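PDB 6FTH: extracellular solute-binding protein, family 1 from Bifidobacterium longum subsp. infantis, which probably captures human milk oligosaccharides outside the cell and hands them to an ABC transporter for import. Local coordinates for residues A[507-510]-A[511-515]; A[465-468]-A[469-472]; A[492-495]-A[496-500]; A[244-248]-A[249-253]. All coordinates share one frame; numbering follows the deposited sequence.

Contact 1. Residues A[507-510]-A[511-515]; sequences VKIW and QKWYD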
loop_
_atom_site.group_PDB
_atom_site.type_symbol
_atom_site.label_atom_id
_atom_site.label_comp_id
_atom_site.label_asym_id
_atom_site.label_seq_id
_atom_site.Cartn_x
_atom_site.Cartn_y
_atom_site.Cartn_z
ATOM N N VAL A 507 -2.243 17.400 14.203
ATOM C CA VAL A 507 -1.531 18.166 13.179
ATOM C C VAL A 507 -0.165 18.606 13.690
ATOM O O VAL A 507 0.856 18.457 13.004
ATOM C CB VAL A 507 -2.379 19.362 12.711
ATOM C CG1 VAL A 507 -1.546 20.243 11.818
ATOM C CG2 VAL A 507 -3.632 18.883 11.990
ATOM N N LYS A 508 -0.128 19.158 14.903
ATOM C CA LYS A 508 1.127 19.651 15.446
ATOM C C LYS A 508 2.127 18.518 15.684
ATOM O O LYS A 508 3.333 18.695 15.463
ATOM C CB LYS A 508 0.825 20.440 16.720
ATOM C CG LYS A 508 2.026 21.107 17.369
ATOM C CD LYS A 508 1.648 22.351 18.250
ATOM C CE LYS A 508 0.615 21.998 19.252
ATOM N NZ LYS A 508 0.444 23.109 20.205
ATOM N N ILE A 509 1.651 17.341 16.143
ATOM C CA ILE A 509 2.523 16.181 16.312
ATOM C C ILE A 509 3.137 15.763 14.982
ATOM O O ILE A 509 4.352 15.550 14.883
ATOM C CB ILE A 509 1.747 15.023 16.968
ATOM C CG1 ILE A 509 1.503 15.356 18.443
ATOM C CG2 ILE A 509 2.496 13.711 16.806
ATOM C CD1 ILE A 509 0.543 14.375 19.156
ATOM N N TRP A 510 2.316 15.696 13.922
ATOM C CA TRP A 510 2.852 15.308 12.624
ATOM C C TRP A 510 3.810 16.366 12.098
ATOM O O TRP A 510 4.840 16.029 11.506
ATOM C CB TRP A 510 1.732 15.024 11.619
ATOM C CG TRP A 510 1.220 13.627 11.729
ATOM C CD1 TRP A 510 -0.018 13.238 12.138
ATOM C CD2 TRP A 510 1.943 12.425 11.402
ATOM N NE1 TRP A 510 -0.106 11.858 12.092
ATOM C CE2 TRP A 510 1.085 11.346 11.661
ATOM C CE3 TRP A 510 3.234 12.163 10.943
ATOM C CZ2 TRP A 510 1.462 10.017 11.452
ATOM C CZ3 TRP A 510 3.617 10.834 10.742
ATOM C CH2 TRP A 510 2.729 9.783 11.001
ATOM N N GLN A 511 3.502 17.651 12.303
ATOM C CA GLN A 511 4.446 18.681 11.876
ATOM C C GLN A 511 5.788 18.508 12.568
ATOM O O GLN A 511 6.847 18.662 11.948
ATOM C CB GLN A 511 3.904 20.076 12.157
ATOM C CG GLN A 511 4.851 21.196 11.734
ATOM C CD GLN A 511 4.801 21.483 10.238
ATOM O OE1 GLN A 511 3.785 21.963 9.725
ATOM N NE2 GLN A 511 5.911 21.233 9.548
ATOM N N LYS A 512 5.767 18.238 13.869
ATOM C CA LYS A 512 7.008 18.092 14.623
ATOM C C LYS A 512 7.863 16.965 14.069
ATOM O O LYS A 512 9.059 17.141 13.830
ATOM C CB LYS A 512 6.685 17.833 16.094
ATOM C CG LYS A 512 7.929 17.636 16.952
ATOM C CD LYS A 512 7.597 17.443 18.400
ATOM C CE LYS A 512 6.969 16.108 18.630
ATOM N NZ LYS A 512 6.710 15.814 20.084
ATOM N N TRP A 513 7.279 15.786 13.888
ATOM C CA TRP A 513 8.085 14.657 13.417
ATOM C C TRP A 513 8.480 14.832 11.958
ATOM O O TRP A 513 9.596 14.480 11.560
ATOM C CB TRP A 513 7.342 13.351 13.640
ATOM C CG TRP A 513 7.290 13.031 15.097
ATOM C CD1 TRP A 513 6.215 13.158 15.928
ATOM C CD2 TRP A 513 8.395 12.655 15.923
ATOM N NE1 TRP A 513 6.580 12.858 17.229
ATOM C CE2 TRP A 513 7.916 12.562 17.248
ATOM C CE3 TRP A 513 9.748 12.395 15.673
ATOM C CZ2 TRP A 513 8.735 12.174 18.313
ATOM C CZ3 TRP A 513 10.564 12.018 16.736
ATOM C CH2 TRP A 513 10.050 11.916 18.041
ATOM N N TYR A 514 7.584 15.400 11.150
ATOM C CA TYR A 514 7.964 15.743 9.788
ATOM C C TYR A 514 9.198 16.641 9.779
ATOM O O TYR A 514 10.140 16.426 9.006
ATOM C CB TYR A 514 6.775 16.415 9.123
ATOM C CG TYR A 514 7.047 17.010 7.783
ATOM C CD1 TYR A 514 6.955 16.250 6.611
ATOM C CD2 TYR A 514 7.359 18.346 7.673
ATOM C CE1 TYR A 514 7.193 16.817 5.359
ATOM C CE2 TYR A 514 7.586 18.923 6.439
ATOM C CZ TYR A 514 7.500 18.156 5.275
ATOM O OH TYR A 514 7.744 18.762 4.047
ATOM N N ASP A 515 9.212 17.654 10.636
ATOM C CA ASP A 515 10.359 18.563 10.709
ATOM C C ASP A 515 11.619 17.827 11.165
ATOM O O ASP A 515 12.693 17.996 10.580
ATOM C CB ASP A 515 10.042 19.727 11.651
ATOM C CG ASP A 515 9.031 20.692 11.086
ATOM O OD1 ASP A 515 8.740 20.637 9.873
ATOM O OD2 ASP A 515 8.522 21.519 11.860
#
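The carbonyl oxygen of Trp510 takes the backbone N-H of Tyr514 at 2.8 Å (Trp510 O to Tyr514 N). The amides of Gln511, Lys512 and Trp513 reach back in the same manner to the carbonyls of Val507, Lys508 and Ile509, giving four successive i to i+4 bonds. Upon this backbone Ile509 and Trp513 lie side by side and point the same way. The methyl CG2 of Ile509 comes to the indole at its edge, in the plane of the ring, 3.9 Å from Trp513 CD1. The indole is brought there by a chi1 of -71°, which sets CG of Trp513 beside its own backbone N; CD1 then also comes within 3.2 Å of Ile509 O. Tryptophan suits this place because its carbon surface packs while its indole NE1-H bonds Asp459 OD2, the same oxygen that forms a salt bridge with Lys512 NZ. Two such donors would favour the ionised form of that carboxylate. Round the helix, Gln511 bends at chi2 and offers NE2 to Asp515 OD1 at 2.9 Å, meeting it on the syn side but 34° out of the carboxylate plane; OD1 also forms a salt bridge with Lys519 NZ. An amide serves well here, since its OE1 also accepts from Val242 N and its NE2 gives to Gly240 O. Trp510 and Tyr514 rest on Val242 as well, and the Tyr514 hydroxyl bonds Val445 O. The whole is an amphipathic alpha helix near the C-terminus, wedged between strand 241-244 and helix 457-484.

Contact 2. Residues A[465-468]-A[469-472]; sequences NNNA and QISN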
loop_
_atom_site.group_PDB
_atom_site.type_symbol
_atom_site.label_atom_id
_atom_site.label_comp_id
_atom_site.label_asym_id
_atom_site.label_seq_id
_atom_site.Cartn_x
_atom_site.Cartn_y
_atom_site.Cartn_z
ATOM N N ASN A 465 -4.968 7.305 19.789
ATOM C CA ASN A 465 -6.108 7.525 20.670
ATOM C C ASN A 465 -7.034 8.590 20.095
ATOM O O ASN A 465 -8.252 8.397 20.016
ATOM C CB ASN A 465 -5.644 7.916 22.076
ATOM C CG ASN A 465 -6.648 7.500 23.175
ATOM O OD1 ASN A 465 -6.560 6.401 23.739
ATOM N ND2 ASN A 465 -7.603 8.376 23.473
ATOM N N ASN A 466 -6.470 9.737 19.682
ATOM C CA ASN A 466 -7.297 10.777 19.104
ATOM C C ASN A 466 -7.920 10.308 17.789
ATOM O O ASN A 466 -9.110 10.557 17.533
ATOM C CB ASN A 466 -6.459 12.034 18.848
ATOM C CG ASN A 466 -6.054 12.767 20.123
ATOM O OD1 ASN A 466 -6.562 12.512 21.222
ATOM N ND2 ASN A 466 -5.136 13.714 19.966
ATOM N N ASN A 467 -7.130 9.640 16.937
ATOM C CA ASN A 467 -7.649 9.173 15.649
ATOM C C ASN A 467 -8.815 8.220 15.839
ATOM O O ASN A 467 -9.714 8.180 14.998
ATOM C CB ASN A 467 -6.582 8.448 14.830
ATOM C CG ASN A 467 -5.546 9.384 14.220
ATOM O OD1 ASN A 467 -5.758 10.599 14.116
ATOM N ND2 ASN A 467 -4.427 8.813 13.791
ATOM N N ALA A 468 -8.814 7.433 16.915
ATOM C CA ALA A 468 -9.909 6.483 17.095
ATOM C C ALA A 468 -11.237 7.209 17.227
ATOM O O ALA A 468 -12.261 6.749 16.713
ATOM C CB ALA A 468 -9.652 5.600 18.311
ATOM N N GLN A 469 -11.244 8.356 17.908
ATOM C CA GLN A 469 -12.477 9.109 18.049
ATOM C C GLN A 469 -12.769 9.936 16.807
ATOM O O GLN A 469 -13.920 10.008 16.346
ATOM C CB GLN A 469 -12.390 10.026 19.279
ATOM C CG GLN A 469 -12.000 9.296 20.567
ATOM C CD GLN A 469 -12.966 8.163 20.890
ATOM O OE1 GLN A 469 -14.157 8.248 20.590
ATOM N NE2 GLN A 469 -12.445 7.084 21.425
ATOM N N ILE A 470 -11.726 10.561 16.246
ATOM C CA ILE A 470 -11.891 11.362 15.035
ATOM C C ILE A 470 -12.481 10.512 13.914
ATOM O O ILE A 470 -13.384 10.950 13.189
ATOM C CB ILE A 470 -10.527 11.959 14.632
ATOM C CG1 ILE A 470 -10.096 13.057 15.611
ATOM C CG2 ILE A 470 -10.549 12.498 13.199
ATOM C CD1 ILE A 470 -8.625 13.377 15.536
ATOM N N SER A 471 -11.982 9.286 13.761
ATOM C CA SER A 471 -12.369 8.497 12.600
ATOM C C SER A 471 -13.847 8.142 12.630
ATOM O O SER A 471 -14.490 8.095 11.571
ATOM C CB SER A 471 -11.493 7.257 12.485
ATOM O OG SER A 471 -11.593 6.430 13.611
ATOM N N ASN A 472 -14.409 7.905 13.820
ATOM C CA ASN A 472 -15.833 7.591 13.906
ATOM C C ASN A 472 -16.674 8.733 13.354
ATOM O O ASN A 472 -17.628 8.510 12.597
ATOM C CB ASN A 472 -16.250 7.322 15.352
ATOM C CG ASN A 472 -15.610 6.083 15.951
ATOM O OD1 ASN A 472 -15.335 5.102 15.264
ATOM N ND2 ASN A 472 -15.400 6.119 17.269
HETATM O O HOH W 1 -9.817 6.804 21.888
#
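Gln469 folds its side chain back over the preceding turn, toward Asn465 and Asn466. Its CB lies 3.8 Å from Asn466 O, and CG passes 3.9 Å from Asn465 O. A chi1 of -53° sets CG beside the backbone N, and a bend at chi2 (-57°) curls the chain back, bringing CD beside the carbonyl carbon of Ala468. At the tip, NE2 gives a hydrogen to a water 2.7 Å away, and that water donates in turn to Asn465 O at 2.9 Å. Gln469 N bonds weakly to Asn466 O, at 3.1 Å, and the water gives Asn465 O a donor in place of the usual i+4 amide. Glutamine is long enough to curl back to the water, and its amide supplies the N-H.

Asn466 O has a straighter donor in Ile470 N, and CG1 of the isoleucine lies 3.3 Å from that same oxygen. Its terminal CD1 continues to CB of Asn466. Ser471 grips Asn467 O twice, through its backbone N at 2.8 Å and its hydroxyl OG at 2.9 Å; a chi1 of 60° places OG between the backbone N and the carbonyl carbon, near enough to share the oxygen. Serine is short enough for this.

All this belongs to the long helix 457-484. Ile470 and Gln469 touch Leu501, in the link between helices 487-500 and 503-518, Asn466 ND2 bonds Asn506 OD1 and Glu505 OE1 on the latter helix, and Ile470 packs on Leu246 in the loop after strand 241-244.

Contact 3. Residues A[492-495]-A[496-500]; sequences DAYC and KQLDS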
loop_
_atom_site.group_PDB
_atom_site.type_symbol
_atom_site.label_atom_id
_atom_site.label_comp_id
_atom_site.label_asym_id
_atom_site.label_seq_id
_atom_site.Cartn_x
_atom_site.Cartn_y
_atom_site.Cartn_z
ATOM N N ASP A 492 -19.400 23.476 9.802
ATOM C CA ASP A 492 -18.751 24.185 10.905
ATOM C C ASP A 492 -18.793 23.367 12.195
ATOM O O ASP A 492 -17.785 23.248 12.902
ATOM C CB ASP A 492 -19.412 25.552 11.088
ATOM C CG ASP A 492 -18.819 26.336 12.252
ATOM O OD1 ASP A 492 -17.666 26.799 12.135
ATOM O OD2 ASP A 492 -19.507 26.492 13.286
ATOM N N ALA A 493 -19.938 22.767 12.514
ATOM C CA ALA A 493 -20.006 21.980 13.738
ATOM C C ALA A 493 -19.081 20.772 13.658
ATOM O O ALA A 493 -18.451 20.394 14.648
ATOM C CB ALA A 493 -21.447 21.537 13.989
ATOM N N TYR A 494 -18.995 20.141 12.486
ATOM C CA TYR A 494 -18.107 18.996 12.342
ATOM C C TYR A 494 -16.653 19.394 12.584
ATOM O O TYR A 494 -15.924 18.679 13.283
ATOM C CB TYR A 494 -18.314 18.389 10.948
ATOM C CG TYR A 494 -17.154 17.667 10.296
ATOM C CD1 TYR A 494 -16.965 16.328 10.495
ATOM C CD2 TYR A 494 -16.318 18.322 9.403
ATOM C CE1 TYR A 494 -15.941 15.655 9.877
ATOM C CE2 TYR A 494 -15.285 17.662 8.770
ATOM C CZ TYR A 494 -15.107 16.332 9.008
ATOM O OH TYR A 494 -14.101 15.630 8.398
ATOM N N CYS A 495 -16.228 20.530 12.021
ATOM C CA CYS A 495 -14.848 20.980 12.183
ATOM C C CYS A 495 -14.549 21.246 13.653
ATOM O O CYS A 495 -13.510 20.831 14.171
ATOM C CB CYS A 495 -14.601 22.233 11.342
ATOM S SG CYS A 495 -14.531 21.920 9.551
ATOM N N LYS A 496 -15.476 21.888 14.350
ATOM C CA LYS A 496 -15.265 22.118 15.774
ATOM C C LYS A 496 -15.237 20.805 16.540
ATOM O O LYS A 496 -14.470 20.645 17.492
ATOM C CB LYS A 496 -16.366 23.030 16.300
ATOM C CG LYS A 496 -16.315 24.425 15.741
ATOM C CD LYS A 496 -17.578 25.174 16.148
ATOM C CE LYS A 496 -17.360 26.665 16.226
ATOM N NZ LYS A 496 -17.150 27.265 14.898
ATOM N N GLN A 497 -16.065 19.844 16.135
ATOM C CA GLN A 497 -16.066 18.555 16.808
ATOM C C GLN A 497 -14.718 17.854 16.669
ATOM O O GLN A 497 -14.201 17.289 17.640
ATOM C CB GLN A 497 -17.216 17.665 16.297
ATOM C CG GLN A 497 -17.371 16.360 17.057
ATOM C CD GLN A 497 -18.599 15.566 16.643
ATOM O OE1 GLN A 497 -19.240 15.863 15.641
ATOM N NE2 GLN A 497 -18.934 14.564 17.428
ATOM N N LEU A 498 -14.124 17.863 15.464
ATOM C CA LEU A 498 -12.830 17.200 15.294
ATOM C C LEU A 498 -11.755 17.876 16.133
ATOM O O LEU A 498 -10.906 17.205 16.730
ATOM C CB LEU A 498 -12.416 17.178 13.816
ATOM C CG LEU A 498 -13.375 16.417 12.875
ATOM C CD1 LEU A 498 -12.665 16.158 11.527
ATOM C CD2 LEU A 498 -13.867 15.093 13.477
ATOM N N ASP A 499 -11.807 19.200 16.213
ATOM C CA ASP A 499 -10.878 19.939 17.075
ATOM C C ASP A 499 -11.043 19.519 18.530
ATOM O O ASP A 499 -10.052 19.300 19.236
ATOM C CB ASP A 499 -11.112 21.440 16.928
ATOM C CG ASP A 499 -10.547 22.007 15.625
ATOM O OD1 ASP A 499 -9.945 21.242 14.850
ATOM O OD2 ASP A 499 -10.716 23.222 15.384
ATOM N N SER A 500 -12.290 19.344 18.984
ATOM C CA SER A 500 -12.536 18.905 20.354
ATOM C C SER A 500 -11.994 17.510 20.623
ATOM O O SER A 500 -11.752 17.164 21.781
ATOM C CB SER A 500 -14.038 18.926 20.644
ATOM O OG SER A 500 -14.701 17.785 20.125
#
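Lys496 opens the second half of this stretch of alpha helix with a classic i to i+4 salt bridge to Asp492, in the last helix but one of the chain. Its ammonium NZ sits 2.8 Å from Asp492 OD1, on the syn side and 17° out of the carboxylate plane, and makes a weak bond to OD2 at 3.0 Å. The lysine chain runs back over the preceding turn until a bend at chi4 (69°) turns NZ to the carboxylate; CG rests on the way 3.4 Å from Asp492 O, which also receives Lys496 N. Oppositely charged residues one turn apart suit this exposed face.

Gln497 bonds through its backbone N to Ala493 O, while its extended side chain touches Val473 of helix 457-484.

Leu498 faces inward. Its CG stands over one face of the Tyr494 ring, offset toward the rim, in a CH-pi contact 4.3 Å from the centroid. CD1 reaches farther, to 3.5 Å from Tyr494 CZ. A branched leucine can thus fit against the flat ring as both pack on Val474, with the hydroxyl bonded to Leu246 O and the ring meeting Trp481 edge-to-face.

Asp499 returns its N-H to Cys495 O and sends OD1 to Gln504 NE2. Where the helix ends, Ser500 turns its hydroxyl back upon the chain, and OG donates to Gln497 O at 2.6 Å.

Contact 4. Residues A[244-248]-A[249-253]; sequences SFLTS and DEYKQ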
loop_
_atom_site.group_PDB
_atom_site.type_symbol
_atom_site.label_atom_id
_atom_site.label_comp_id
_atom_site.label_asym_id
_atom_site.label_seq_id
_atom_site.Cartn_x
_atom_site.Cartn_y
_atom_site.Cartn_z
ATOM N N SER A 244 -4.212 18.934 8.170
ATOM C CA SER A 244 -5.203 17.885 7.981
ATOM C C SER A 244 -6.161 18.266 6.871
ATOM O O SER A 244 -6.686 19.376 6.842
ATOM C CB SER A 244 -6.010 17.621 9.251
ATOM O OG SER A 244 -7.012 16.620 9.012
ATOM N N PHE A 245 -6.412 17.329 5.958
ATOM C CA PHE A 245 -7.417 17.611 4.956
ATOM C C PHE A 245 -8.833 17.379 5.461
ATOM O O PHE A 245 -9.777 17.753 4.767
ATOM C CB PHE A 245 -7.159 16.870 3.633
ATOM C CG PHE A 245 -7.112 15.354 3.726
ATOM C CD1 PHE A 245 -8.264 14.594 3.905
ATOM C CD2 PHE A 245 -5.916 14.695 3.511
ATOM C CE1 PHE A 245 -8.202 13.213 3.938
ATOM C CE2 PHE A 245 -5.837 13.300 3.553
ATOM C CZ PHE A 245 -6.994 12.558 3.741
ATOM N N LEU A 246 -8.996 16.829 6.663
ATOM C CA LEU A 246 -10.321 16.469 7.150
ATOM C C LEU A 246 -11.207 17.682 7.339
ATOM O O LEU A 246 -12.431 17.543 7.324
ATOM C CB LEU A 246 -10.201 15.722 8.477
ATOM C CG LEU A 246 -9.483 14.380 8.422
ATOM C CD1 LEU A 246 -9.359 13.796 9.830
ATOM C CD2 LEU A 246 -10.199 13.391 7.511
ATOM N N THR A 247 -10.623 18.868 7.523
ATOM C CA THR A 247 -11.364 20.113 7.702
ATOM C C THR A 247 -11.096 21.105 6.575
ATOM O O THR A 247 -11.356 22.307 6.721
ATOM C CB THR A 247 -11.034 20.748 9.064
ATOM O OG1 THR A 247 -9.626 20.994 9.135
ATOM C CG2 THR A 247 -11.438 19.838 10.191
ATOM N N SER A 248 -10.595 20.625 5.440
ATOM C CA SER A 248 -10.225 21.502 4.340
ATOM C C SER A 248 -11.405 21.747 3.403
ATOM O O SER A 248 -12.266 20.885 3.224
ATOM C CB SER A 248 -9.077 20.897 3.532
ATOM O OG SER A 248 -9.478 19.725 2.852
ATOM N N ASP A 249 -11.408 22.920 2.776
ATOM C CA ASP A 249 -12.371 23.191 1.715
ATOM C C ASP A 249 -12.255 22.147 0.600
ATOM O O ASP A 249 -13.261 21.762 -0.006
ATOM C CB ASP A 249 -12.143 24.596 1.168
ATOM C CG ASP A 249 -12.458 25.691 2.187
ATOM O OD1 ASP A 249 -13.345 25.490 3.060
ATOM O OD2 ASP A 249 -11.824 26.774 2.087
ATOM N N GLU A 250 -11.044 21.659 0.343
ATOM C CA GLU A 250 -10.849 20.646 -0.688
ATOM C C GLU A 250 -11.655 19.384 -0.400
ATOM O O GLU A 250 -12.304 18.830 -1.300
ATOM C CB GLU A 250 -9.374 20.302 -0.780
ATOM C CG GLU A 250 -8.520 21.392 -1.380
ATOM C CD GLU A 250 -7.937 22.403 -0.380
ATOM O OE1 GLU A 250 -8.450 22.562 0.746
ATOM O OE2 GLU A 250 -6.928 23.047 -0.741
ATOM N N TYR A 251 -11.586 18.887 0.841
ATOM C CA TYR A 251 -12.353 17.705 1.239
ATOM C C TYR A 251 -13.850 17.977 1.121
ATOM O O TYR A 251 -14.619 17.147 0.617
ATOM C CB TYR A 251 -11.970 17.329 2.684
ATOM C CG TYR A 251 -12.447 15.988 3.218
ATOM C CD1 TYR A 251 -11.977 14.804 2.681
ATOM C CD2 TYR A 251 -13.319 15.919 4.284
ATOM C CE1 TYR A 251 -12.396 13.570 3.174
ATOM C CE2 TYR A 251 -13.734 14.698 4.795
ATOM C CZ TYR A 251 -13.274 13.528 4.230
ATOM O OH TYR A 251 -13.662 12.307 4.695
ATOM N N LYS A 252 -14.287 19.142 1.591
ATOM C CA LYS A 252 -15.688 19.523 1.433
ATOM C C LYS A 252 -16.117 19.479 -0.037
ATOM O O LYS A 252 -17.196 18.973 -0.359
ATOM C CB LYS A 252 -15.910 20.926 2.007
ATOM C CG LYS A 252 -17.368 21.414 1.871
ATOM C CD LYS A 252 -17.782 22.571 2.805
ATOM C CE LYS A 252 -16.812 23.713 2.824
ATOM N NZ LYS A 252 -17.353 24.817 3.681
ATOM N N GLN A 253 -15.296 20.016 -0.937
ATOM C CA GLN A 253 -15.643 20.053 -2.353
ATOM C C GLN A 253 -15.704 18.657 -2.961
ATOM O O GLN A 253 -16.576 18.386 -3.795
ATOM C CB GLN A 253 -14.674 20.960 -3.104
ATOM C CG GLN A 253 -14.811 22.455 -2.716
ATOM C CD GLN A 253 -16.272 22.909 -2.598
ATOM O OE1 GLN A 253 -17.089 22.639 -3.480
ATOM N NE2 GLN A 253 -16.612 23.565 -1.483
HETATM O O HOH W 2 -13.002 24.518 5.652
#
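Phe245 and Tyr251 set their rings at a slant, the planes at 41° and the centroids 5.9 Å apart, and the closest approach is 3.9 Å from Phe245 CD1 to Tyr251 CD1. Leu246 approaches the tyrosine differently. Its CA lies over one face of the ring, and its branch CD2 comes to 4.5 Å from Tyr251 CZ. The tyrosine reaches back over the loop because its CG stands opposite its backbone N (chi1 -169°), and its CB passes 3.1 Å from Phe245 O.

Beside this ring pair, Ser248 acts as N-cap of the helix. With chi1 at 67°, its OG accepts Tyr251 N at 3.0 Å, the capping bond that serves an N-H of the first helical turn, and donates to Phe245 O at 2.8 Å. That carbonyl also takes Ser248 N, so two bonds hold it. Serine fits a capping site because its hydroxyl can accept from one side and donate to another. Ser248 O, meanwhile, begins the regular helical pattern by accepting Lys252 N. A water donates both to Thr247 O and to Asp249 OD1, at 2.8 Å from the latter. The negative charge of Asp249, in the first turn, probably interacts favourably with the helix dipole. Ser244 OG accepts Leu246 N, making an ST turn.

The loop thus carries the chain from strand 241-244 into helix 249-263, with helices 457-484 and 487-500 against Tyr251, whose hydroxyl bonds Thr478 OG1, and helix 503-518 against Ser244.

How the contacts relate
All four contacts lie on the same side of the chain's centre, where the three C-terminal helices pack against residues 244-253. Contact 4 is the hub. Ser244 CB meets Val507 CG2 of contact 1 at 3.8 Å, Leu246 CD1 meets Ile470 CG2 of contact 2 at 3.8 Å, and Thr247 CB meets Cys495 SG of contact 3 at 3.7 Å. Contacts 3 and 4 are the closest pair, with centres about 12 Å apart. Contacts 2 and 3 touch lightly, Leu498 CD2 lying 4.2 Å from Ile470 O, whereas contact 1 touches neither of them. The four together show the packing of a helical layer.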